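Local coordinates for hypothetical protein PH0495 (Pyrococcus horikoshii, PDB 1X3L), which catalyses the ATP-dependent phosphorylation of D-glycerate to 2-phosphoglycerate, a magnesium-requiring reaction in which other nucleotides or pyrophosphate can also serve as phosphate donor, at residues 126-131 against 190-195; 59-64 against 76-81; 167-172 against 218-223; 180-185 against 208-213. One frame throughout, in Å; residues are numbered along the deposited sequence.

How the interactions relate
Interactions 1, 2 and 4 are buried in or against one parallel sheet; interaction 3, buried at its seam, lies further out, about 24 Å from interaction 1 between centres. Interaction 1 zips two strands together by backbone bonds, while interaction 2 lays a helix on the sheet through small side chains and a water. They meet where the hydroxyl of S130 probably bonds the backbone N of A59. Interaction 4 puts a short helix and a loop next to interaction 1, T210 and P209 touching V191, I127 and I129; a single carbonyl does the bonding. Interaction 3 is a helix pair with an apolar seam and a charged, partly exposed outer side; its H172 and K171 pack on D213 of interaction 4.

Interaction 1 (126-131 against 190-195); sequences FILISG and IVLIIS
F126 and I190 start a run of paired residues in which strands 126-129 and 190-194 lie side by side. Four backbone hydrogen bonds alternate across the gap: I127 N to I190 O, L192 N to I127 O (2.8 Å), I129 N to L192 O and I194 N to I129 O. The third is almost straight, 175° at the hydrogen. Longer, weaker CA-H...O contacts accompany them, as from V191 CA to I127 O at 3.2 Å. The strands run parallel, their directions 14° apart, and are neighbours in a six-stranded parallel sheet flanked by helices, a Rossmann-like core, 124-129 inside it and 188-194 next to the outermost strand 260-266. The apolar contacts divide between its faces. On one, F126 CG stands beside the backbone N (chi1 -85°) and the ring lies alongside I190, CE1 3.5 Å from I190 CG2; L128 CD2 meets L192 CD1 at 3.7 Å, and I67 of helix 60-70 packs on F126 and L128. An alanine at F126 would probably open a gap beside I190 CG2 and L192 CD1 and leave I67 without its aromatic neighbour. On the other face I129 CD1 touches V191 CG1 at 3.7 Å and I193 CG1 at 4.1 Å, while I127 CB rests on V191 CG2.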
loop_
_atom_site.group_PDB
_atom_site.type_symbol
_atom_site.label_atom_id
_atom_site.label_comp_id
_atom_site.label_asym_id
_atom_site.label_seq_id
_atom_site.Cartn_x
_atom_site.Cartn_y
_atom_site.Cartn_z
ATOM N N PHE A 126 9.128 -6.722 17.012
ATOM C CA PHE A 126 8.896 -6.170 15.682
ATOM C C PHE A 126 7.468 -6.493 15.257
ATOM O O PHE A 126 7.035 -7.642 15.343
ATOM C CB PHE A 126 9.856 -6.795 14.660
ATOM C CG PHE A 126 11.193 -6.123 14.583
ATOM C CD1 PHE A 126 11.361 -4.966 13.830
ATOM C CD2 PHE A 126 12.287 -6.646 15.260
ATOM C CE1 PHE A 126 12.600 -4.339 13.751
ATOM C CE2 PHE A 126 13.532 -6.028 15.190
ATOM C CZ PHE A 126 13.690 -4.874 14.435
ATOM N N ILE A 127 6.734 -5.480 14.814
ATOM C CA ILE A 127 5.370 -5.682 14.331
ATOM C C ILE A 127 5.474 -5.346 12.845
ATOM O O ILE A 127 5.725 -4.198 12.486
ATOM C CB ILE A 127 4.371 -4.717 15.005
ATOM C CG1 ILE A 127 4.443 -4.864 16.526
ATOM C CG2 ILE A 127 2.956 -5.015 14.520
ATOM C CD1 ILE A 127 3.991 -6.224 17.042
ATOM N N LEU A 128 5.307 -6.351 11.989
ATOM C CA LEU A 128 5.422 -6.168 10.546
ATOM C C LEU A 128 4.034 -6.164 9.903
ATOM O O LEU A 128 3.340 -7.181 9.875
ATOM C CB LEU A 128 6.309 -7.282 9.967
ATOM C CG LEU A 128 7.639 -7.500 10.716
ATOM C CD1 LEU A 128 8.465 -8.589 10.032
ATOM C CD2 LEU A 128 8.435 -6.195 10.755
ATOM N N ILE A 129 3.639 -5.009 9.380
ATOM C CA ILE A 129 2.316 -4.854 8.794
ATOM C C ILE A 129 2.280 -4.597 7.284
ATOM O O ILE A 129 3.022 -3.766 6.755
ATOM C CB ILE A 129 1.561 -3.709 9.508
ATOM C CG1 ILE A 129 1.636 -3.910 11.026
ATOM C CG2 ILE A 129 0.102 -3.678 9.056
ATOM C CD1 ILE A 129 1.018 -2.767 11.845
ATOM N N SER A 130 1.404 -5.326 6.599
ATOM C CA SER A 130 1.220 -5.180 5.159
ATOM C C SER A 130 -0.263 -5.335 4.829
ATOM O O SER A 130 -1.090 -5.479 5.731
ATOM C CB SER A 130 2.064 -6.200 4.386
ATOM O OG SER A 130 1.884 -7.516 4.877
ATOM N N GLY A 131 -0.594 -5.294 3.541
ATOM C CA GLY A 131 -1.980 -5.396 3.119
ATOM C C GLY A 131 -2.720 -6.654 3.529
ATOM O O GLY A 131 -2.136 -7.735 3.595
ATOM N N ILE A 190 8.719 -2.043 17.684
ATOM C CA ILE A 190 9.197 -1.436 16.449
ATOM C C ILE A 190 8.257 -1.916 15.345
ATOM O O ILE A 190 8.288 -3.079 14.953
ATOM C CB ILE A 190 10.659 -1.844 16.146
ATOM C CG1 ILE A 190 11.582 -1.273 17.227
ATOM C CG2 ILE A 190 11.075 -1.328 14.772
ATOM C CD1 ILE A 190 13.057 -1.600 17.043
ATOM N N VAL A 191 7.410 -1.013 14.863
ATOM C CA VAL A 191 6.429 -1.343 13.839
ATOM C C VAL A 191 6.872 -0.913 12.450
ATOM O O VAL A 191 7.173 0.258 12.223
ATOM C CB VAL A 191 5.071 -0.672 14.159
ATOM C CG1 VAL A 191 4.009 -1.116 13.162
ATOM C CG2 VAL A 191 4.648 -1.022 15.584
ATOM N N LEU A 192 6.926 -1.874 11.531
ATOM C CA LEU A 192 7.311 -1.600 10.153
ATOM C C LEU A 192 6.059 -1.794 9.301
ATOM O O LEU A 192 5.463 -2.874 9.279
ATOM C CB LEU A 192 8.432 -2.548 9.711
ATOM C CG LEU A 192 9.664 -2.579 10.633
ATOM C CD1 LEU A 192 10.753 -3.442 10.000
ATOM C CD2 LEU A 192 10.180 -1.155 10.872
ATOM N N ILE A 193 5.662 -0.740 8.603
ATOM C CA ILE A 193 4.448 -0.782 7.798
ATOM C C ILE A 193 4.658 -0.499 6.309
ATOM O O ILE A 193 5.493 0.318 5.928
ATOM C CB ILE A 193 3.427 0.243 8.342
ATOM C CG1 ILE A 193 3.255 0.042 9.849
ATOM C CG2 ILE A 193 2.088 0.090 7.628
ATOM C CD1 ILE A 193 2.487 1.158 10.543
ATOM N N ILE A 194 3.889 -1.195 5.479
ATOM C CA ILE A 194 3.925 -1.005 4.034
ATOM C C ILE A 194 2.537 -0.486 3.698
ATOM O O ILE A 194 1.540 -1.079 4.100
ATOM C CB ILE A 194 4.182 -2.324 3.279
ATOM C CG1 ILE A 194 5.618 -2.789 3.537
ATOM C CG2 ILE A 194 3.951 -2.115 1.767
ATOM C CD1 ILE A 194 5.975 -4.095 2.857
ATOM N N SER A 195 2.472 0.620 2.967
ATOM C CA SER A 195 1.191 1.227 2.642
ATOM C C SER A 195 0.714 1.135 1.203
ATOM O O SER A 195 1.408 1.565 0.287
ATOM C CB SER A 195 1.210 2.700 3.035
ATOM O OG SER A 195 -0.001 3.315 2.648
#

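Interaction 2 (59-64 against 76-81); sequences AACEMA and GVAVTK
A60 sits over A78 and T80 in a right-handed beta-alpha-beta unit made of strand 51-56, helix 60-70 and strand 75-81, the first turn of the helix lying on the strand that follows it. The short segments run at 144° to each other, their axes 7.9 Å apart at the closest, a near approach that goes with small side chains at the interface. The apolar contacts are few. A60 CB points at the strand, 4.2 Å from A78 CB, and A55 of strand 51-56 touches both alanines. C61 reaches the same strand with its sulfur, SG standing 4.3 Å from A78 CB and 4.2 Å from T80 CG2. A60 CB also comes to 3.5 Å from a backbone oxygen, V79 O. No direct hydrogen bond joins the two segments; the polar link is a water. A chi1 of -170° puts T80 OG1 anti to the backbone N, where it bonds G57 O in the loop that carries K58, a residue that probably binds substrate, by similarity with relatives. The water accepts a hydrogen bond from C61 N at 3.0 Å, in the first turn of the helix, and is also bonded to T80 OG1 at 3.1 Å.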
loop_
_atom_site.group_PDB
_atom_site.type_symbol
_atom_site.label_atom_id
_atom_site.label_comp_id
_atom_site.label_asym_id
_atom_site.label_seq_id
_atom_site.Cartn_x
_atom_site.Cartn_y
_atom_site.Cartn_z
ATOM N N ALA A 59 2.516 -9.766 2.933
ATOM C CA ALA A 59 3.976 -9.849 2.862
ATOM C C ALA A 59 4.600 -10.218 4.210
ATOM O O ALA A 59 5.798 -10.026 4.423
ATOM C CB ALA A 59 4.547 -8.521 2.375
ATOM N N ALA A 60 3.783 -10.751 5.111
ATOM C CA ALA A 60 4.247 -11.137 6.437
ATOM C C ALA A 60 5.522 -11.985 6.413
ATOM O O ALA A 60 6.492 -11.684 7.114
ATOM C CB ALA A 60 3.136 -11.884 7.174
ATOM N N CYS A 61 5.522 -13.045 5.609
ATOM C CA CYS A 61 6.683 -13.926 5.520
ATOM C C CYS A 61 7.904 -13.251 4.917
ATOM O O CYS A 61 9.020 -13.433 5.403
ATOM C CB CYS A 61 6.345 -15.182 4.716
ATOM S SG CYS A 61 5.192 -16.285 5.563
ATOM N N GLU A 62 7.706 -12.475 3.857
ATOM C CA GLU A 62 8.838 -11.793 3.246
ATOM C C GLU A 62 9.453 -10.782 4.216
ATOM O O GLU A 62 10.673 -10.704 4.346
ATOM C CB GLU A 62 8.416 -11.112 1.940
ATOM C CG GLU A 62 8.375 -12.071 0.758
ATOM C CD GLU A 62 9.758 -12.615 0.406
ATOM O OE1 GLU A 62 10.568 -11.873 -0.201
ATOM O OE2 GLU A 62 10.042 -13.786 0.746
ATOM N N MET A 63 8.617 -10.019 4.912
ATOM C CA MET A 63 9.132 -9.042 5.866
ATOM C C MET A 63 9.837 -9.751 7.022
ATOM O O MET A 63 10.914 -9.339 7.447
ATOM C CB MET A 63 7.993 -8.158 6.381
ATOM C CG MET A 63 7.473 -7.184 5.319
ATOM S SD MET A 63 5.992 -6.280 5.793
ATOM C CE MET A 63 6.710 -4.966 6.820
ATOM N N ALA A 64 9.230 -10.828 7.509
ATOM C CA ALA A 64 9.799 -11.611 8.605
ATOM C C ALA A 64 11.155 -12.194 8.221
ATOM O O ALA A 64 12.079 -12.230 9.031
ATOM C CB ALA A 64 8.843 -12.739 8.993
ATOM N N GLY A 76 8.308 -15.991 17.160
ATOM C CA GLY A 76 7.345 -15.090 16.561
ATOM C C GLY A 76 6.321 -15.815 15.713
ATOM O O GLY A 76 6.291 -17.046 15.668
ATOM N N VAL A 77 5.471 -15.048 15.043
ATOM C CA VAL A 77 4.446 -15.619 14.181
ATOM C C VAL A 77 4.207 -14.713 12.975
ATOM O O VAL A 77 4.294 -13.488 13.076
ATOM C CB VAL A 77 3.104 -15.811 14.933
ATOM C CG1 VAL A 77 2.501 -14.461 15.304
ATOM C CG2 VAL A 77 2.136 -16.608 14.067
ATOM N N ALA A 78 3.925 -15.330 11.835
ATOM C CA ALA A 78 3.659 -14.607 10.603
ATOM C C ALA A 78 2.321 -15.100 10.073
ATOM O O ALA A 78 2.165 -16.284 9.767
ATOM C CB ALA A 78 4.768 -14.873 9.589
ATOM N N VAL A 79 1.352 -14.195 9.984
ATOM C CA VAL A 79 0.016 -14.541 9.504
ATOM C C VAL A 79 -0.187 -13.966 8.108
ATOM O O VAL A 79 -0.142 -12.747 7.919
ATOM C CB VAL A 79 -1.067 -13.985 10.450
ATOM C CG1 VAL A 79 -2.422 -14.585 10.102
ATOM C CG2 VAL A 79 -0.695 -14.287 11.895
ATOM N N THR A 80 -0.404 -14.845 7.131
ATOM C CA THR A 80 -0.580 -14.414 5.750
ATOM C C THR A 80 -1.685 -15.197 5.040
ATOM O O THR A 80 -2.280 -16.107 5.613
ATOM C CB THR A 80 0.749 -14.559 4.967
ATOM O OG1 THR A 80 0.626 -13.931 3.687
ATOM C CG2 THR A 80 1.104 -16.033 4.774
ATOM N N LYS A 81 -1.955 -14.832 3.790
ATOM C CA LYS A 81 -2.990 -15.486 2.995
ATOM C C LYS A 81 -2.648 -16.924 2.617
ATOM O O LYS A 81 -1.483 -17.325 2.627
ATOM C CB LYS A 81 -3.252 -14.690 1.715
ATOM C CG LYS A 81 -3.971 -13.375 1.924
ATOM C CD LYS A 81 -4.176 -12.642 0.597
ATOM C CE LYS A 81 -4.980 -13.476 -0.399
ATOM N NZ LYS A 81 -6.356 -13.781 0.083
HETATM O O HOH W 1 3.724 -13.842 3.357
#

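Interaction 3 (167-172 against 218-223); sequences NTVRKH and EDAKRI. With EDO (1,2-ethanediol), chain F.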
loop_
_atom_site.group_PDB
_atom_site.type_symbol
_atom_site.label_atom_id
_atom_site.label_comp_id
_atom_site.label_asym_id
_atom_site.label_seq_id
_atom_site.Cartn_x
_atom_site.Cartn_y
_atom_site.Cartn_z
ATOM N N ASN A 167 -14.887 1.291 10.247
ATOM C CA ASN A 167 -13.621 1.039 10.924
ATOM C C ASN A 167 -13.780 1.376 12.402
ATOM O O ASN A 167 -13.188 0.733 13.263
ATOM C CB ASN A 167 -12.513 1.911 10.331
ATOM C CG ASN A 167 -12.211 1.570 8.886
ATOM O OD1 ASN A 167 -12.829 0.674 8.307
ATOM N ND2 ASN A 167 -11.260 2.285 8.293
ATOM N N THR A 168 -14.577 2.399 12.685
ATOM C CA THR A 168 -14.821 2.821 14.060
ATOM C C THR A 168 -15.525 1.714 14.831
ATOM O O THR A 168 -15.145 1.388 15.959
ATOM C CB THR A 168 -15.690 4.084 14.105
ATOM O OG1 THR A 168 -14.943 5.187 13.578
ATOM C CG2 THR A 168 -16.119 4.392 15.535
ATOM N N VAL A 169 -16.553 1.139 14.217
ATOM C CA VAL A 169 -17.294 0.067 14.852
ATOM C C VAL A 169 -16.410 -1.167 14.987
ATOM O O VAL A 169 -16.320 -1.741 16.067
ATOM C CB VAL A 169 -18.568 -0.293 14.053
ATOM C CG1 VAL A 169 -19.272 -1.476 14.697
ATOM C CG2 VAL A 169 -19.508 0.903 14.007
ATOM N N ARG A 170 -15.740 -1.561 13.903
ATOM C CA ARG A 170 -14.879 -2.743 13.935
ATOM C C ARG A 170 -13.733 -2.613 14.938
ATOM O O ARG A 170 -13.391 -3.580 15.630
ATOM C CB ARG A 170 -14.316 -3.052 12.539
ATOM C CG ARG A 170 -15.372 -3.479 11.513
ATOM C CD ARG A 170 -14.759 -3.988 10.196
ATOM N NE ARG A 170 -13.863 -3.011 9.578
ATOM C CZ ARG A 170 -12.557 -2.927 9.820
ATOM N NH1 ARG A 170 -11.976 -3.769 10.666
ATOM N NH2 ARG A 170 -11.831 -1.987 9.230
ATOM N N LYS A 171 -13.140 -1.426 15.023
ATOM C CA LYS A 171 -12.049 -1.210 15.967
ATOM C C LYS A 171 -12.514 -1.387 17.413
ATOM O O LYS A 171 -11.724 -1.775 18.279
ATOM C CB LYS A 171 -11.444 0.187 15.790
ATOM C CG LYS A 171 -10.612 0.347 14.518
ATOM C CD LYS A 171 -9.983 1.734 14.413
ATOM C CE LYS A 171 -9.108 1.825 13.166
ATOM N NZ LYS A 171 -8.284 3.062 13.134
ATOM N N HIS A 172 -13.790 -1.115 17.673
ATOM C CA HIS A 172 -14.318 -1.242 19.030
ATOM C C HIS A 172 -14.893 -2.604 19.414
ATOM O O HIS A 172 -15.535 -2.733 20.454
ATOM C CB HIS A 172 -15.347 -0.140 19.306
ATOM C CG HIS A 172 -14.732 1.212 19.498
ATOM N ND1 HIS A 172 -14.331 2.005 18.444
ATOM C CD2 HIS A 172 -14.368 1.873 20.623
ATOM C CE1 HIS A 172 -13.746 3.093 18.910
ATOM N NE2 HIS A 172 -13.754 3.038 20.229
ATOM N N GLU A 218 -18.901 5.550 22.141
ATOM C CA GLU A 218 -20.051 6.404 21.890
ATOM C C GLU A 218 -20.192 6.646 20.386
ATOM O O GLU A 218 -21.303 6.639 19.852
ATOM C CB GLU A 218 -19.883 7.725 22.638
ATOM C CG GLU A 218 -21.097 8.632 22.609
ATOM C CD GLU A 218 -21.034 9.698 23.689
ATOM O OE1 GLU A 218 -20.984 9.323 24.884
ATOM O OE2 GLU A 218 -21.030 10.901 23.348
ATOM N N ASP A 219 -19.066 6.851 19.704
ATOM C CA ASP A 219 -19.096 7.063 18.259
ATOM C C ASP A 219 -19.623 5.803 17.581
ATOM O O ASP A 219 -20.417 5.877 16.643
ATOM C CB ASP A 219 -17.698 7.383 17.709
ATOM C CG ASP A 219 -17.198 8.750 18.128
ATOM O OD1 ASP A 219 -18.030 9.664 18.305
ATOM O OD2 ASP A 219 -15.967 8.919 18.265
ATOM N N ALA A 220 -19.179 4.645 18.059
ATOM C CA ALA A 220 -19.613 3.372 17.494
ATOM C C ALA A 220 -21.121 3.163 17.654
ATOM O O ALA A 220 -21.788 2.698 16.730
ATOM C CB ALA A 220 -18.855 2.231 18.147
ATOM N N LYS A 221 -21.657 3.507 18.821
ATOM C CA LYS A 221 -23.086 3.348 19.062
ATOM C C LYS A 221 -23.881 4.306 18.175
ATOM O O LYS A 221 -24.863 3.910 17.543
ATOM C CB LYS A 221 -23.420 3.603 20.534
ATOM C CG LYS A 221 -24.875 3.296 20.892
ATOM C CD LYS A 221 -25.143 3.456 22.382
ATOM C CE LYS A 221 -26.591 3.126 22.725
ATOM N NZ LYS A 221 -26.886 3.339 24.168
ATOM N N ARG A 222 -23.456 5.566 18.135
ATOM C CA ARG A 222 -24.120 6.576 17.311
ATOM C C ARG A 222 -24.239 6.074 15.880
ATOM O O ARG A 222 -25.292 6.192 15.251
ATOM C CB ARG A 222 -23.316 7.876 17.308
ATOM C CG ARG A 222 -23.309 8.625 18.624
ATOM C CD ARG A 222 -22.217 9.686 18.622
ATOM N NE ARG A 222 -22.277 10.557 19.794
ATOM C CZ ARG A 222 -21.320 11.416 20.130
ATOM N NH1 ARG A 222 -20.226 11.513 19.386
ATOM N NH2 ARG A 222 -21.460 12.186 21.199
ATOM N N ILE A 223 -23.145 5.514 15.376
ATOM C CA ILE A 223 -23.086 4.990 14.018
ATOM C C ILE A 223 -24.074 3.855 13.777
ATOM O O ILE A 223 -24.801 3.863 12.783
ATOM C CB ILE A 223 -21.656 4.496 13.686
ATOM C CG1 ILE A 223 -20.717 5.697 13.533
ATOM C CG2 ILE A 223 -21.671 3.647 12.422
ATOM C CD1 ILE A 223 -19.259 5.325 13.352
HETATM C C1 EDO F . -30.604 2.150 23.141
HETATM O O1 EDO F . -29.726 3.163 23.652
HETATM C C2 EDO F . -30.341 0.824 23.853
HETATM O O2 EDO F . -31.221 -0.187 23.350
#
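V169 and T168 pack against A220 and I223 where helix 167-171 crosses helix 218-223 at -123°, the segment axes 8.7 Å apart. The tight part is a small apolar seam centred on A220, whose short side chain allows V169 CA and A220 CA to come within 4.8 Å. V169 CG2 touches I223 CG2 at 3.8 Å and also faces A220 CB. The two branches of T168 part company: OG1 stands beside the backbone N (chi1 -68°) and bonds back to H164 O in its own helix, whereas CG2, anti to that N, reaches I223 CD1 at 3.9 Å and D219 CB at 4.0 Å. H172, just past the helix end, adds its CB near A220 CB. Its ring is held by a hydrogen bond from ND1 to T168 O (2.7 Å), the oxygen lying in the ring plane; NE2 bonds E251, and F217 meets the ring edge-to-face. No hydrogen bond crosses between the two segments.

The outer side of helix 218-223 is charged and looser. R222 NH2 pairs with E218 OE2 and R222 NH1 with D219 OD1, a salt-bridge network along one helix, while D219 OD2 bonds T216 N. K221 extends away from the seam, its NZ bridging to E242 of helix 235-246 and bonding O1 of an ethanediol, probably from the crystallisation liquor. An alanine at K221 would probably leave the E242 carboxylate without this mate. The arrangement is plain helix-helix packing, an apolar inner strip and a salt-bridged outer surface, in an alpha-helical part of the kinase away from its annotated site.

Interaction 4 (180-185 against 208-213); sequences KLAKMI and GPTVKD
L181 and A182, in a weakly bonded helical turn of about 180-183, present their backbone N-H groups to one carbonyl, P209 O, in the irregular segment 208-213. A182 N makes the better bond, 3.2 Å from P209 O with 161° at the hydrogen; L181 N, at 3.1 Å from P209 O, is bent to 124° and weak. One oxygen thus takes one sound and one weak bond from successive amides at the start of the turn. A182 CA and T210 CA come within 4.6 Å. On the loop side G208 has positive phi (42°), a conformation easiest for glycine, and a side chain there would run into V211 CG2.

The side chains close in around this link. A182 CB lies 3.6 Å from T210 CA, with T210 CB beyond it at 3.9 Å. L181 CB meets P209 CB at 4.0 Å; CG is anti to the backbone N, and the side chain also touches I127, L116 and F137. T210 keeps its hydroxyl for N262 OD1 of strand 260-266, while its CG2 packs on I127. K180 carries its amine away to E250 O and E251 O. The arrangement is a short helix and a loop lying together over the sheet: the turn before strand 188-194 is joined to the loop between that strand and helix 217-226, beside the I127 and I129 face of the Rossmann-like sheet.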
loop_
_atom_site.group_PDB
_atom_site.type_symbol
_atom_site.label_atom_id
_atom_site.label_comp_id
_atom_site.label_asym_id
_atom_site.label_seq_id
_atom_site.Cartn_x
_atom_site.Cartn_y
_atom_site.Cartn_z
ATOM N N LYS A 180 -4.827 -1.479 19.975
ATOM C CA LYS A 180 -4.833 -2.431 21.078
ATOM C C LYS A 180 -3.671 -3.413 21.082
ATOM O O LYS A 180 -3.231 -3.841 22.148
ATOM C CB LYS A 180 -6.176 -3.165 21.121
ATOM C CG LYS A 180 -7.313 -2.268 21.621
ATOM C CD LYS A 180 -8.656 -2.983 21.627
ATOM C CE LYS A 180 -9.701 -2.176 22.376
ATOM N NZ LYS A 180 -9.331 -2.009 23.821
ATOM N N LEU A 181 -3.161 -3.772 19.906
ATOM C CA LEU A 181 -2.031 -4.691 19.851
ATOM C C LEU A 181 -0.825 -3.990 20.483
ATOM O O LEU A 181 -0.098 -4.579 21.283
ATOM C CB LEU A 181 -1.710 -5.085 18.402
ATOM C CG LEU A 181 -0.663 -6.188 18.208
ATOM C CD1 LEU A 181 -1.213 -7.518 18.724
ATOM C CD2 LEU A 181 -0.300 -6.308 16.728
ATOM N N ALA A 182 -0.623 -2.726 20.130
ATOM C CA ALA A 182 0.492 -1.960 20.676
ATOM C C ALA A 182 0.376 -1.815 22.196
ATOM O O ALA A 182 1.386 -1.762 22.891
ATOM C CB ALA A 182 0.551 -0.584 20.026
ATOM N N LYS A 183 -0.849 -1.751 22.710
ATOM C CA LYS A 183 -1.042 -1.620 24.155
ATOM C C LYS A 183 -0.597 -2.874 24.900
ATOM O O LYS A 183 -0.368 -2.831 26.106
ATOM C CB LYS A 183 -2.510 -1.331 24.483
ATOM C CG LYS A 183 -2.978 0.055 24.090
ATOM C CD LYS A 183 -4.439 0.288 24.463
ATOM C CE LYS A 183 -4.649 0.292 25.975
ATOM N NZ LYS A 183 -6.071 0.577 26.336
ATOM N N MET A 184 -0.461 -3.981 24.174
ATOM C CA MET A 184 -0.053 -5.250 24.774
ATOM C C MET A 184 1.460 -5.456 24.810
ATOM O O MET A 184 1.938 -6.429 25.390
ATOM C CB MET A 184 -0.694 -6.419 24.017
ATOM C CG MET A 184 -2.211 -6.411 24.020
ATOM S SD MET A 184 -2.901 -7.715 22.973
ATOM C CE MET A 184 -3.208 -8.994 24.213
ATOM N N ILE A 185 2.212 -4.553 24.190
ATOM C CA ILE A 185 3.670 -4.672 24.167
ATOM C C ILE A 185 4.281 -4.141 25.465
ATOM O O ILE A 185 4.191 -2.949 25.762
ATOM C CB ILE A 185 4.261 -3.898 22.973
ATOM C CG1 ILE A 185 3.714 -4.470 21.658
ATOM C CG2 ILE A 185 5.772 -3.976 23.000
ATOM C CD1 ILE A 185 4.118 -3.672 20.427
ATOM N N GLY A 208 -5.259 -0.165 11.830
ATOM C CA GLY A 208 -4.370 0.445 12.806
ATOM C C GLY A 208 -4.225 -0.218 14.160
ATOM O O GLY A 208 -4.567 0.382 15.180
ATOM N N PRO A 209 -3.697 -1.450 14.207
ATOM C CA PRO A 209 -3.516 -2.167 15.472
ATOM C C PRO A 209 -2.434 -1.560 16.374
ATOM O O PRO A 209 -2.390 -1.853 17.570
ATOM C CB PRO A 209 -3.171 -3.588 15.014
ATOM C CG PRO A 209 -2.429 -3.345 13.726
ATOM C CD PRO A 209 -3.288 -2.286 13.062
ATOM N N THR A 210 -1.570 -0.717 15.810
ATOM C CA THR A 210 -0.500 -0.087 16.592
ATOM C C THR A 210 -0.518 1.449 16.553
ATOM O O THR A 210 0.440 2.100 16.978
ATOM C CB THR A 210 0.906 -0.556 16.125
ATOM O OG1 THR A 210 1.186 -0.020 14.825
ATOM C CG2 THR A 210 0.971 -2.074 16.061
ATOM N N VAL A 211 -1.596 2.030 16.036
ATOM C CA VAL A 211 -1.701 3.482 15.983
ATOM C C VAL A 211 -2.918 3.951 16.765
ATOM O O VAL A 211 -3.865 3.192 16.983
ATOM C CB VAL A 211 -1.812 4.004 14.528
ATOM C CG1 VAL A 211 -0.527 3.697 13.765
ATOM C CG2 VAL A 211 -3.006 3.377 13.841
ATOM N N LYS A 212 -2.895 5.207 17.185
ATOM C CA LYS A 212 -4.004 5.755 17.948
ATOM C C LYS A 212 -5.313 5.689 17.180
ATOM O O LYS A 212 -5.329 5.666 15.951
ATOM C CB LYS A 212 -3.718 7.209 18.338
ATOM C CG LYS A 212 -2.509 7.378 19.251
ATOM C CD LYS A 212 -2.423 8.796 19.812
ATOM C CE LYS A 212 -2.155 9.821 18.720
ATOM N NZ LYS A 212 -0.876 9.535 18.005
ATOM N N ASP A 213 -6.409 5.636 17.930
ATOM C CA ASP A 213 -7.754 5.615 17.372
ATOM C C ASP A 213 -8.585 6.597 18.192
ATOM O O ASP A 213 -8.985 6.302 19.319
ATOM C CB ASP A 213 -8.379 4.223 17.457
ATOM C CG ASP A 213 -9.881 4.250 17.211
ATOM O OD1 ASP A 213 -10.342 5.135 16.455
ATOM O OD2 ASP A 213 -10.605 3.392 17.762
#